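Local structure of dipeptidase AC. Metallo peptidase. MEROPS family M19 (3LY0) at residues P85-E90 / W166-V171; Q91-A96 / A141-A146; T170-G175 / T191-R196; F54-V59 / I135-G140. The protein probably hydrolyses dipeptides as a zinc-dependent metallodipeptidase of family M19, and here binds a phosphinate dipeptide mimic at a pair of zinc ions. All coordinates share one frame; numbering follows the deposited sequence.

Overall arrangement
Contact 4 is the innermost of the four: its centre lies about 8 Å from the centre of the chain, where two parallel barrel strands are zipped by backbone hydrogen bonds and end at the zinc ions. The centres of contacts 1, 2 and 3 lie about 18 to 20 Å from it, yet 2 and 3 are still buried and only 1 reaches the surface. Contacts 1 and 2 both use helix 89-109, and the Arg168-Glu142 salt bridge joins them. Contacts 1 and 3 share Thr170 and Val171. Chemistry follows place: contact 1 relies on a water and apolar touches; contact 2 is small alanine packing with one hydrogen bond from a glutamine amide; contact 3 is helix capping. Contacts 1 and 4 meet again at the inhibitor.

Contact 1. Residues P85-E90 / W166-V171; sequences PMIRAE and WSRPTV. With LY0 ((2R)-3-[(R)-[(1R)-1-aminoethyl](hydroxy)phosphoryl]-2-methylpropanoic acid), chain C.
Arg168 carries the inner half of this contact. Its chain leaves with CG anti to the backbone N (chi1 177°), runs straight, and bends at chi3 so that the guanidinium lies flat between two apolar neighbours. CD1 of Ile87 sits 3.6 Å above one face, near the rim, and Trp166 CE3 covers the opposite face. A planar cation suits this slot because its faces accept carbon while its N-H groups bond Ser61, the carbonyl of Val59 and, in a salt bridge, Glu142. The two backbones are joined by a water that accepts from Ile87 N at 2.9 Å, donates to Pro169 O at 2.6 Å and takes a weak bond from Arg168 NE. Farther out, Met86 CG lies 3.4 Å from Pro169 O; the extended chain, anti at chi1 and chi2, lays SD against the Thr170-Val171 peptide, 3.7 Å from Thr170 C. Val171 CG1 meets the Arg88 guanidinium obliquely, NE being 3.7 Å away. Trp166 points its indole edge at the inhibitor: NE1 donates in the ring plane to O32 of LY0 (2.7 Å, 161°). An alanine here would probably lose the hydrogen bond to the phosphinate oxygen and uncover one face of the Arg168 guanidinium. Trp166 is part of the inhibitor pocket of the dinuclear zinc site, and Arg168 with Ile87 forms the layer behind it, tying that wall to the loop entering helix 89-109.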
# COMPACT_ATOMS: atom_id res chain seq x y z
N PRO A 85 16.81 3.82 -12.62
CA PRO A 85 16.38 4.09 -14.00
C PRO A 85 14.98 3.57 -14.27
O PRO A 85 14.50 2.64 -13.60
CB PRO A 85 17.39 3.31 -14.85
CG PRO A 85 18.45 2.85 -13.94
CD PRO A 85 17.91 2.85 -12.54
N MET A 86 14.32 4.16 -15.26
CA MET A 86 13.00 3.73 -15.70
C MET A 86 13.05 2.29 -16.22
O MET A 86 14.00 1.89 -16.88
CB MET A 86 12.47 4.69 -16.79
CG MET A 86 11.01 4.46 -17.24
SD MET A 86 10.41 5.71 -18.42
CE MET A 86 11.97 6.45 -18.88
N ILE A 87 12.03 1.50 -15.88
CA ILE A 87 11.85 0.17 -16.44
C ILE A 87 10.71 0.25 -17.44
O ILE A 87 9.64 0.78 -17.13
CB ILE A 87 11.52 -0.87 -15.34
CG1 ILE A 87 12.65 -0.93 -14.31
CG2 ILE A 87 11.29 -2.25 -15.95
CD1 ILE A 87 12.32 -1.80 -13.11
N ARG A 88 10.94 -0.21 -18.67
CA ARG A 88 9.92 -0.13 -19.70
C ARG A 88 9.04 -1.38 -19.71
O ARG A 88 9.39 -2.39 -19.10
CB ARG A 88 10.55 0.09 -21.08
CG ARG A 88 11.36 1.38 -21.18
CD ARG A 88 10.54 2.61 -20.77
NE ARG A 88 9.58 2.98 -21.80
CZ ARG A 88 9.85 3.78 -22.82
NH1 ARG A 88 8.91 4.07 -23.71
NH2 ARG A 88 11.07 4.29 -22.96
N ALA A 89 7.92 -1.29 -20.41
CA ALA A 89 6.93 -2.37 -20.42
C ALA A 89 7.49 -3.74 -20.83
O ALA A 89 7.15 -4.76 -20.21
CB ALA A 89 5.71 -1.99 -21.27
N GLU A 90 8.33 -3.78 -21.85
CA GLU A 90 8.89 -5.05 -22.31
C GLU A 90 9.58 -5.83 -21.19
O GLU A 90 9.49 -7.06 -21.13
CB GLU A 90 9.84 -4.81 -23.48
CG GLU A 90 10.47 -6.06 -24.07
CD GLU A 90 11.44 -5.73 -25.19
OE1 GLU A 90 11.07 -5.87 -26.37
OE2 GLU A 90 12.58 -5.31 -24.88
N TRP A 166 6.04 3.92 -8.63
CA TRP A 166 6.74 3.58 -7.41
C TRP A 166 7.75 4.73 -7.23
O TRP A 166 7.58 5.79 -7.85
CB TRP A 166 7.41 2.20 -7.55
CG TRP A 166 8.08 1.76 -6.31
CD1 TRP A 166 7.49 1.48 -5.10
CD2 TRP A 166 9.49 1.55 -6.13
NE1 TRP A 166 8.45 1.12 -4.19
CE2 TRP A 166 9.69 1.17 -4.79
CE3 TRP A 166 10.60 1.67 -6.97
CZ2 TRP A 166 10.95 0.89 -4.26
CZ3 TRP A 166 11.87 1.40 -6.43
CH2 TRP A 166 12.02 1.01 -5.10
N SER A 167 8.78 4.54 -6.41
CA SER A 167 9.79 5.59 -6.23
C SER A 167 10.84 5.48 -7.34
O SER A 167 12.00 5.14 -7.10
CB SER A 167 10.39 5.50 -4.83
OG SER A 167 9.50 6.04 -3.86
N ARG A 168 10.40 5.76 -8.57
CA ARG A 168 11.17 5.49 -9.78
C ARG A 168 10.39 6.07 -10.95
O ARG A 168 9.17 6.00 -10.96
CB ARG A 168 11.33 3.97 -9.93
CG ARG A 168 12.06 3.49 -11.18
CD ARG A 168 12.20 1.97 -11.14
NE ARG A 168 10.89 1.32 -11.07
CZ ARG A 168 10.63 0.19 -10.42
NH1 ARG A 168 11.60 -0.46 -9.79
NH2 ARG A 168 9.39 -0.29 -10.42
N PRO A 169 11.08 6.68 -11.93
CA PRO A 169 10.34 7.32 -13.02
C PRO A 169 9.61 6.30 -13.90
O PRO A 169 10.12 5.19 -14.09
CB PRO A 169 11.45 8.02 -13.83
CG PRO A 169 12.69 7.25 -13.51
CD PRO A 169 12.54 6.88 -12.05
N THR A 170 8.45 6.68 -14.43
CA THR A 170 7.73 5.85 -15.39
C THR A 170 7.31 6.72 -16.57
O THR A 170 7.49 7.94 -16.53
CB THR A 170 6.46 5.24 -14.79
OG1 THR A 170 5.46 6.26 -14.62
CG2 THR A 170 6.75 4.55 -13.45
N VAL A 171 6.74 6.11 -17.61
CA VAL A 171 6.22 6.89 -18.73
C VAL A 171 5.04 7.78 -18.32
O VAL A 171 4.58 8.61 -19.10
CB VAL A 171 5.79 6.00 -19.92
CG1 VAL A 171 6.99 5.23 -20.46
CG2 VAL A 171 4.67 5.04 -19.52
P LY0 C . 7.35 -0.62 -0.75
C1 LY0 C . 9.50 -1.95 -1.94
N1 LY0 C . 7.19 -2.58 -2.57
C2 LY0 C . 8.06 -2.12 -1.50
C4 LY0 C . 8.19 -0.24 0.84
C5 LY0 C . 8.64 1.18 1.01
C6 LY0 C . 7.57 2.18 0.64
C7 LY0 C . 9.34 1.47 2.31
O31 LY0 C . 5.88 -0.92 -0.56
O32 LY0 C . 7.48 0.57 -1.77
O61 LY0 C . 7.91 3.48 0.47
O62 LY0 C . 6.39 1.83 0.46
O HOH W 1 10.21 2.55 -13.90

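Contact 2. Residues Q91-A96 / A141-A146; sequences QAQPVA and AEAIGA
Of the polar atoms on the facing surfaces, the carbonyl oxygen of Ala143 is the best held, gripped across the contact by one bond: Gln93 NE2 donates to Ala143 O over 2.9 Å, nearly straight at 166°. The N-H lies in the glutamine's amide plane, yet it meets the oxygen from above the carbonyl plane, 35° out of it. Gln93 reaches there with CG anti to its carbonyl carbon and an extended chain beyond, a length and a donor that suit a turn carbonyl beside a helix. An alanine here would probably leave Ala143 O without this bond and loosen the turn's hold on the helix. Around it the packing is close because the residues are small. Ala92 CB touches Glu142 CB at 3.5 Å, and Ala96 CB meets Ala143 CB at 3.6 Å, so the type I turn Ala141-Ile144 lies almost on the helix backbone. Glu142 bends at chi2 and turns its carboxylate to Arg168, with which OE2 forms a salt bridge. Gln93 and Ala96 also touch Ala150 and Phe154 of helix 149-157, respectively, while Ala96 packs on Ile57 of strand 50-57; the turn, directly after strand 132-139, is thus wedged between two helices at that strand's end.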
# COMPACT_ATOMS: atom_id res chain seq x y z
N GLN A 91 10.26 -5.12 -20.29
CA GLN A 91 10.95 -5.76 -19.18
C GLN A 91 10.05 -5.96 -17.96
O GLN A 91 10.19 -6.93 -17.22
CB GLN A 91 12.18 -4.94 -18.77
CG GLN A 91 13.38 -5.11 -19.70
CD GLN A 91 13.09 -4.63 -21.11
OE1 GLN A 91 12.78 -3.46 -21.34
NE2 GLN A 91 13.19 -5.55 -22.08
N ALA A 92 9.12 -5.03 -17.74
CA ALA A 92 8.26 -5.09 -16.57
C ALA A 92 7.16 -6.14 -16.73
O ALA A 92 6.74 -6.76 -15.75
CB ALA A 92 7.65 -3.71 -16.28
N GLN A 93 6.70 -6.34 -17.96
CA GLN A 93 5.54 -7.21 -18.16
C GLN A 93 5.70 -8.66 -17.69
O GLN A 93 4.82 -9.18 -17.03
CB GLN A 93 5.00 -7.11 -19.60
CG GLN A 93 4.22 -5.83 -19.80
CD GLN A 93 3.73 -5.63 -21.21
OE1 GLN A 93 4.20 -6.27 -22.15
NE2 GLN A 93 2.78 -4.71 -21.37
N PRO A 94 6.83 -9.30 -18.00
CA PRO A 94 7.00 -10.68 -17.52
C PRO A 94 6.99 -10.76 -15.99
O PRO A 94 6.50 -11.73 -15.40
CB PRO A 94 8.36 -11.09 -18.09
CG PRO A 94 8.53 -10.22 -19.30
CD PRO A 94 7.90 -8.91 -18.95
N VAL A 95 7.53 -9.73 -15.33
CA VAL A 95 7.61 -9.76 -13.87
C VAL A 95 6.21 -9.56 -13.29
O VAL A 95 5.80 -10.27 -12.37
CB VAL A 95 8.60 -8.71 -13.30
CG1 VAL A 95 8.60 -8.75 -11.78
CG2 VAL A 95 10.01 -8.97 -13.82
N ALA A 96 5.46 -8.61 -13.85
CA ALA A 96 4.11 -8.34 -13.40
C ALA A 96 3.22 -9.55 -13.66
O ALA A 96 2.36 -9.90 -12.84
CB ALA A 96 3.54 -7.10 -14.09
N ALA A 141 3.27 1.55 -12.60
CA ALA A 141 2.54 1.08 -13.77
C ALA A 141 3.44 0.76 -14.97
O ALA A 141 3.01 0.86 -16.11
CB ALA A 141 1.48 2.09 -14.16
N GLU A 142 4.68 0.34 -14.70
CA GLU A 142 5.61 0.03 -15.78
C GLU A 142 5.11 -1.05 -16.73
O GLU A 142 5.47 -1.05 -17.90
CB GLU A 142 6.95 -0.43 -15.21
CG GLU A 142 7.73 0.67 -14.54
CD GLU A 142 7.47 0.78 -13.05
OE1 GLU A 142 6.53 0.15 -12.52
OE2 GLU A 142 8.23 1.53 -12.41
N ALA A 143 4.30 -1.98 -16.23
CA ALA A 143 3.78 -3.03 -17.09
C ALA A 143 2.69 -2.52 -18.04
O ALA A 143 2.19 -3.28 -18.87
CB ALA A 143 3.25 -4.18 -16.26
N ILE A 144 2.33 -1.25 -17.91
CA ILE A 144 1.35 -0.62 -18.79
C ILE A 144 2.07 0.31 -19.76
O ILE A 144 2.76 1.24 -19.34
CB ILE A 144 0.31 0.22 -18.00
CG1 ILE A 144 -0.25 -0.57 -16.79
CG2 ILE A 144 -0.80 0.72 -18.92
CD1 ILE A 144 -0.87 -1.89 -17.17
N GLY A 145 1.95 0.06 -21.06
CA GLY A 145 2.55 0.97 -22.02
C GLY A 145 1.81 2.30 -22.06
O GLY A 145 0.68 2.40 -21.59
N ALA A 146 2.45 3.32 -22.63
CA ALA A 146 1.82 4.64 -22.73
C ALA A 146 0.53 4.61 -23.55
O ALA A 146 -0.35 5.45 -23.37
CB ALA A 146 2.81 5.66 -23.30

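Contact 3. Residues T170-G175 / T191-R196; sequences TVFGHG and TEAGRR
A type I beta turn, Thr170 to Gly173, lies flush against the first turn of helix 192-204, Phe172 meeting Gly194 backbone to backbone. The motif is a helix N-cap within the long connection that follows strand 159-163 of the TIM barrel. Thr191 is the cap. Its OG1 sits in the crowded position between the backbone N and the carbonyl carbon (chi1 64°), where it does two jobs: it accepts from Gly194 N at 3.0 Å and donates to Val171 O at 2.6 Å, on a lone pair in the carbonyl plane. Threonine suits this place because one hydroxyl serves both the helix end and the turn, while CG2 rests against the turn's backbone. Thr191 N adds a bond to Phe172 O at 3.1 Å, arriving well above the carbonyl plane, 60° out of it. Within the turn, Thr170 OG1 accepts from Phe172 N at 3.0 Å, an ST turn. The Phe172 ring turns its edge to the Ala193-Gly194 peptide, and one face is covered by Val171 CG2, 3.5 Å above the ring centre; CD1 also touches the methyl of Ala193. Gly173 has backbone angles that only glycine takes comfortably. On the helix, Arg196 NE forms a salt bridge with Glu192 OE1 at 2.9 Å, and its NH1 reaches Ala146 O. Gly194 is required by closeness: its CA lies 3.3 Å from Phe172 O in a CA-H...O contact, and a beta carbon would fall about 2.0 Å from that same oxygen.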
# COMPACT_ATOMS: atom_id res chain seq x y z
N THR A 170 8.45 6.68 -14.43
CA THR A 170 7.73 5.85 -15.39
C THR A 170 7.31 6.72 -16.57
O THR A 170 7.49 7.94 -16.53
CB THR A 170 6.46 5.24 -14.79
OG1 THR A 170 5.46 6.26 -14.62
CG2 THR A 170 6.75 4.55 -13.45
N VAL A 171 6.74 6.11 -17.61
CA VAL A 171 6.22 6.89 -18.73
C VAL A 171 5.04 7.78 -18.32
O VAL A 171 4.58 8.61 -19.10
CB VAL A 171 5.79 6.00 -19.92
CG1 VAL A 171 6.99 5.23 -20.46
CG2 VAL A 171 4.67 5.04 -19.52
N PHE A 172 4.55 7.61 -17.09
CA PHE A 172 3.33 8.28 -16.64
C PHE A 172 3.59 9.46 -15.71
O PHE A 172 2.71 10.27 -15.48
CB PHE A 172 2.40 7.28 -15.95
CG PHE A 172 2.01 6.13 -16.82
CD1 PHE A 172 1.18 6.34 -17.91
CD2 PHE A 172 2.48 4.86 -16.56
CE1 PHE A 172 0.83 5.29 -18.74
CE2 PHE A 172 2.13 3.80 -17.40
CZ PHE A 172 1.30 4.02 -18.48
N GLY A 173 4.79 9.52 -15.16
CA GLY A 173 5.10 10.51 -14.15
C GLY A 173 6.22 10.06 -13.25
O GLY A 173 6.98 9.15 -13.58
N HIS A 174 6.32 10.74 -12.11
CA HIS A 174 7.50 10.64 -11.26
C HIS A 174 7.17 10.38 -9.80
O HIS A 174 6.28 11.01 -9.23
CB HIS A 174 8.33 11.91 -11.40
CG HIS A 174 8.73 12.19 -12.81
ND1 HIS A 174 9.85 11.64 -13.38
CD2 HIS A 174 8.12 12.90 -13.79
CE1 HIS A 174 9.94 12.02 -14.64
NE2 HIS A 174 8.90 12.79 -14.92
N GLY A 175 7.91 9.44 -9.23
CA GLY A 175 7.79 9.11 -7.82
C GLY A 175 8.85 9.80 -6.98
O GLY A 175 9.89 10.26 -7.49
N THR A 191 2.99 13.03 -16.91
CA THR A 191 3.17 13.20 -18.34
C THR A 191 1.80 13.17 -19.01
O THR A 191 0.78 12.91 -18.36
CB THR A 191 3.99 12.05 -18.92
OG1 THR A 191 3.25 10.84 -18.76
CG2 THR A 191 5.34 11.93 -18.24
N GLU A 192 1.76 13.42 -20.32
CA GLU A 192 0.50 13.35 -21.03
C GLU A 192 -0.09 11.94 -20.89
O GLU A 192 -1.30 11.78 -20.68
CB GLU A 192 0.69 13.75 -22.50
CG GLU A 192 -0.61 14.06 -23.23
CD GLU A 192 -1.22 12.83 -23.87
OE1 GLU A 192 -0.47 11.85 -24.12
OE2 GLU A 192 -2.44 12.84 -24.15
N ALA A 193 0.77 10.94 -20.98
CA ALA A 193 0.34 9.55 -20.80
C ALA A 193 -0.25 9.33 -19.40
O ALA A 193 -1.25 8.62 -19.26
CB ALA A 193 1.49 8.60 -21.06
N GLY A 194 0.37 9.94 -18.40
CA GLY A 194 -0.14 9.86 -17.04
C GLY A 194 -1.52 10.49 -16.90
O GLY A 194 -2.38 9.97 -16.18
N ARG A 195 -1.74 11.60 -17.58
CA ARG A 195 -3.05 12.23 -17.57
C ARG A 195 -4.07 11.31 -18.23
O ARG A 195 -5.18 11.14 -17.72
CB ARG A 195 -2.99 13.61 -18.25
CG ARG A 195 -2.07 14.58 -17.51
CD ARG A 195 -2.25 16.03 -17.95
NE ARG A 195 -1.69 16.30 -19.27
CZ ARG A 195 -0.41 16.57 -19.52
NH1 ARG A 195 0.47 16.60 -18.53
NH2 ARG A 195 -0.01 16.80 -20.76
N ARG A 196 -3.71 10.70 -19.36
CA ARG A 196 -4.60 9.72 -19.98
C ARG A 196 -4.85 8.51 -19.09
O ARG A 196 -5.96 7.98 -19.05
CB ARG A 196 -4.07 9.29 -21.35
CG ARG A 196 -4.22 10.38 -22.42
CD ARG A 196 -3.80 9.88 -23.80
NE ARG A 196 -2.36 9.68 -23.92
CZ ARG A 196 -1.78 8.49 -23.93
NH1 ARG A 196 -2.51 7.39 -23.83
NH2 ARG A 196 -0.46 8.39 -24.04

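Contact 4. Residues F54-V59 / I135-G140; sequences FFAIYV and IMHMEG. With ZN (zinc ion), chain D; ZN (zinc ion), chain E; LY0 ((2R)-3-[(R)-[(1R)-1-aminoethyl](hydroxy)phosphoryl]-2-methylpropanoic acid), chain C.
Strands 50-57 and 132-139 are parallel neighbours in the TIM barrel, and this pairing ends at the dinuclear zinc site. The short strand segments cross at -40°. Four backbone hydrogen bonds zip them: Phe55 N to Ile135 O (2.9 Å), His137 N to Phe55 O, Ile57 N to His137 O (2.7 Å) and Glu139 N to Ile57 O. On the face of Phe54, Ala56 and His137, the ring of Phe54 takes Ile135 CD1 over its centre in a CH-pi contact, 3.9 Å from the centroid. Ala56 is small enough for the edge of His137, whose ND1 bonds to Ser161. On the other face, Ile57 CD1 packs on Met136 CG, under helix 89-109. Glu139 runs out extended, CG anti to the backbone N (chi1 176°), so that its carboxylate bridges both metals: OE1 is 2.1 Å from the zinc also held by His13 and Asp15, and OE2 is 2.1 Å from the zinc held by His212 and His233. O31 of the inhibitor LY0 bridges the same pair. Tyr58, its OH bonded to His65, lays one ring face under the inhibitor amine, LY0 N1 standing 3.4 Å from Tyr58 CD2.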
# COMPACT_ATOMS: atom_id res chain seq x y z
N PHE A 54 -5.03 -5.29 -0.05
CA PHE A 54 -4.46 -5.08 -1.37
C PHE A 54 -3.13 -5.83 -1.44
O PHE A 54 -2.24 -5.60 -0.60
CB PHE A 54 -4.17 -3.60 -1.61
CG PHE A 54 -5.38 -2.70 -1.70
CD1 PHE A 54 -5.78 -2.18 -2.93
CD2 PHE A 54 -6.08 -2.32 -0.56
CE1 PHE A 54 -6.87 -1.32 -3.02
CE2 PHE A 54 -7.16 -1.45 -0.64
CZ PHE A 54 -7.56 -0.96 -1.87
N PHE A 55 -2.99 -6.68 -2.45
CA PHE A 55 -1.76 -7.42 -2.72
C PHE A 55 -1.05 -6.77 -3.90
O PHE A 55 -1.52 -6.83 -5.04
CB PHE A 55 -2.09 -8.90 -3.00
CG PHE A 55 -2.46 -9.66 -1.76
CD1 PHE A 55 -1.54 -10.49 -1.13
CD2 PHE A 55 -3.73 -9.51 -1.21
CE1 PHE A 55 -1.88 -11.17 0.04
CE2 PHE A 55 -4.07 -10.17 -0.03
CZ PHE A 55 -3.15 -11.00 0.58
N ALA A 56 0.08 -6.13 -3.61
CA ALA A 56 0.80 -5.36 -4.61
C ALA A 56 1.63 -6.21 -5.54
O ALA A 56 2.38 -7.10 -5.11
CB ALA A 56 1.68 -4.32 -3.92
N ILE A 57 1.50 -5.90 -6.83
CA ILE A 57 2.42 -6.33 -7.86
C ILE A 57 3.39 -5.17 -8.05
O ILE A 57 3.01 -4.10 -8.50
CB ILE A 57 1.66 -6.60 -9.17
CG1 ILE A 57 0.70 -7.78 -9.00
CG2 ILE A 57 2.64 -6.81 -10.34
CD1 ILE A 57 -0.32 -7.89 -10.09
N TYR A 58 4.65 -5.39 -7.67
CA TYR A 58 5.67 -4.35 -7.70
C TYR A 58 6.90 -4.94 -8.36
O TYR A 58 7.35 -6.01 -7.98
CB TYR A 58 5.96 -3.86 -6.28
CG TYR A 58 7.41 -3.54 -5.99
CD1 TYR A 58 7.99 -2.35 -6.41
CD2 TYR A 58 8.20 -4.44 -5.27
CE1 TYR A 58 9.32 -2.07 -6.14
CE2 TYR A 58 9.52 -4.16 -4.99
CZ TYR A 58 10.08 -2.98 -5.43
OH TYR A 58 11.40 -2.73 -5.14
N VAL A 59 7.44 -4.23 -9.36
CA VAL A 59 8.58 -4.72 -10.12
C VAL A 59 9.87 -4.15 -9.53
O VAL A 59 10.09 -2.95 -9.57
CB VAL A 59 8.46 -4.32 -11.61
CG1 VAL A 59 9.71 -4.74 -12.39
CG2 VAL A 59 7.21 -4.91 -12.22
N ILE A 135 -7.22 -7.91 -3.10
CA ILE A 135 -7.40 -7.03 -4.25
C ILE A 135 -6.09 -7.01 -5.04
O ILE A 135 -5.03 -6.74 -4.48
CB ILE A 135 -7.76 -5.60 -3.82
CG1 ILE A 135 -9.07 -5.58 -3.04
CG2 ILE A 135 -7.83 -4.66 -5.04
CD1 ILE A 135 -9.42 -4.22 -2.46
N MET A 136 -6.17 -7.31 -6.33
CA MET A 136 -5.00 -7.20 -7.21
C MET A 136 -4.65 -5.73 -7.45
O MET A 136 -5.45 -4.95 -8.00
CB MET A 136 -5.26 -7.92 -8.54
CG MET A 136 -4.05 -7.95 -9.48
SD MET A 136 -4.36 -8.72 -11.13
CE MET A 136 -4.93 -10.36 -10.64
N HIS A 137 -3.44 -5.36 -7.04
CA HIS A 137 -2.96 -3.99 -7.05
C HIS A 137 -1.65 -3.92 -7.79
O HIS A 137 -0.82 -4.83 -7.67
CB HIS A 137 -2.74 -3.52 -5.60
CG HIS A 137 -2.06 -2.18 -5.50
ND1 HIS A 137 -2.75 -1.00 -5.63
CD2 HIS A 137 -0.77 -1.85 -5.28
CE1 HIS A 137 -1.90 0.01 -5.48
NE2 HIS A 137 -0.69 -0.48 -5.27
N MET A 138 -1.44 -2.86 -8.57
CA MET A 138 -0.17 -2.66 -9.26
C MET A 138 0.52 -1.43 -8.66
O MET A 138 -0.03 -0.34 -8.69
CB MET A 138 -0.44 -2.48 -10.76
CG MET A 138 0.77 -2.28 -11.66
SD MET A 138 0.36 -2.47 -13.43
CE MET A 138 -0.25 -4.13 -13.39
N GLU A 139 1.71 -1.62 -8.10
CA GLU A 139 2.46 -0.54 -7.47
C GLU A 139 3.53 -0.09 -8.45
O GLU A 139 4.60 -0.70 -8.52
CB GLU A 139 3.12 -1.04 -6.19
CG GLU A 139 4.00 0.01 -5.50
CD GLU A 139 4.44 -0.40 -4.11
OE1 GLU A 139 4.55 -1.61 -3.84
OE2 GLU A 139 4.67 0.48 -3.27
N GLY A 140 3.23 0.97 -9.20
CA GLY A 140 4.06 1.38 -10.33
C GLY A 140 3.50 0.74 -11.57
O GLY A 140 3.23 -0.46 -11.60
ZN ZN D . 4.96 -2.42 -1.90
ZN ZN E . 5.38 1.21 -1.44
P LY0 C . 7.35 -0.62 -0.75
C1 LY0 C . 9.50 -1.95 -1.94
N1 LY0 C . 7.19 -2.58 -2.57
C2 LY0 C . 8.06 -2.12 -1.50
C4 LY0 C . 8.19 -0.24 0.84
C5 LY0 C . 8.64 1.18 1.01
C6 LY0 C . 7.57 2.18 0.64
C7 LY0 C . 9.34 1.47 2.31
O31 LY0 C . 5.88 -0.92 -0.56
O32 LY0 C . 7.48 0.57 -1.77
O61 LY0 C . 7.91 3.48 0.47
O62 LY0 C . 6.39 1.83 0.46
O HOH W 2 4.13 -3.51 -11.06
O HOH W 3 6.43 -1.64 -10.35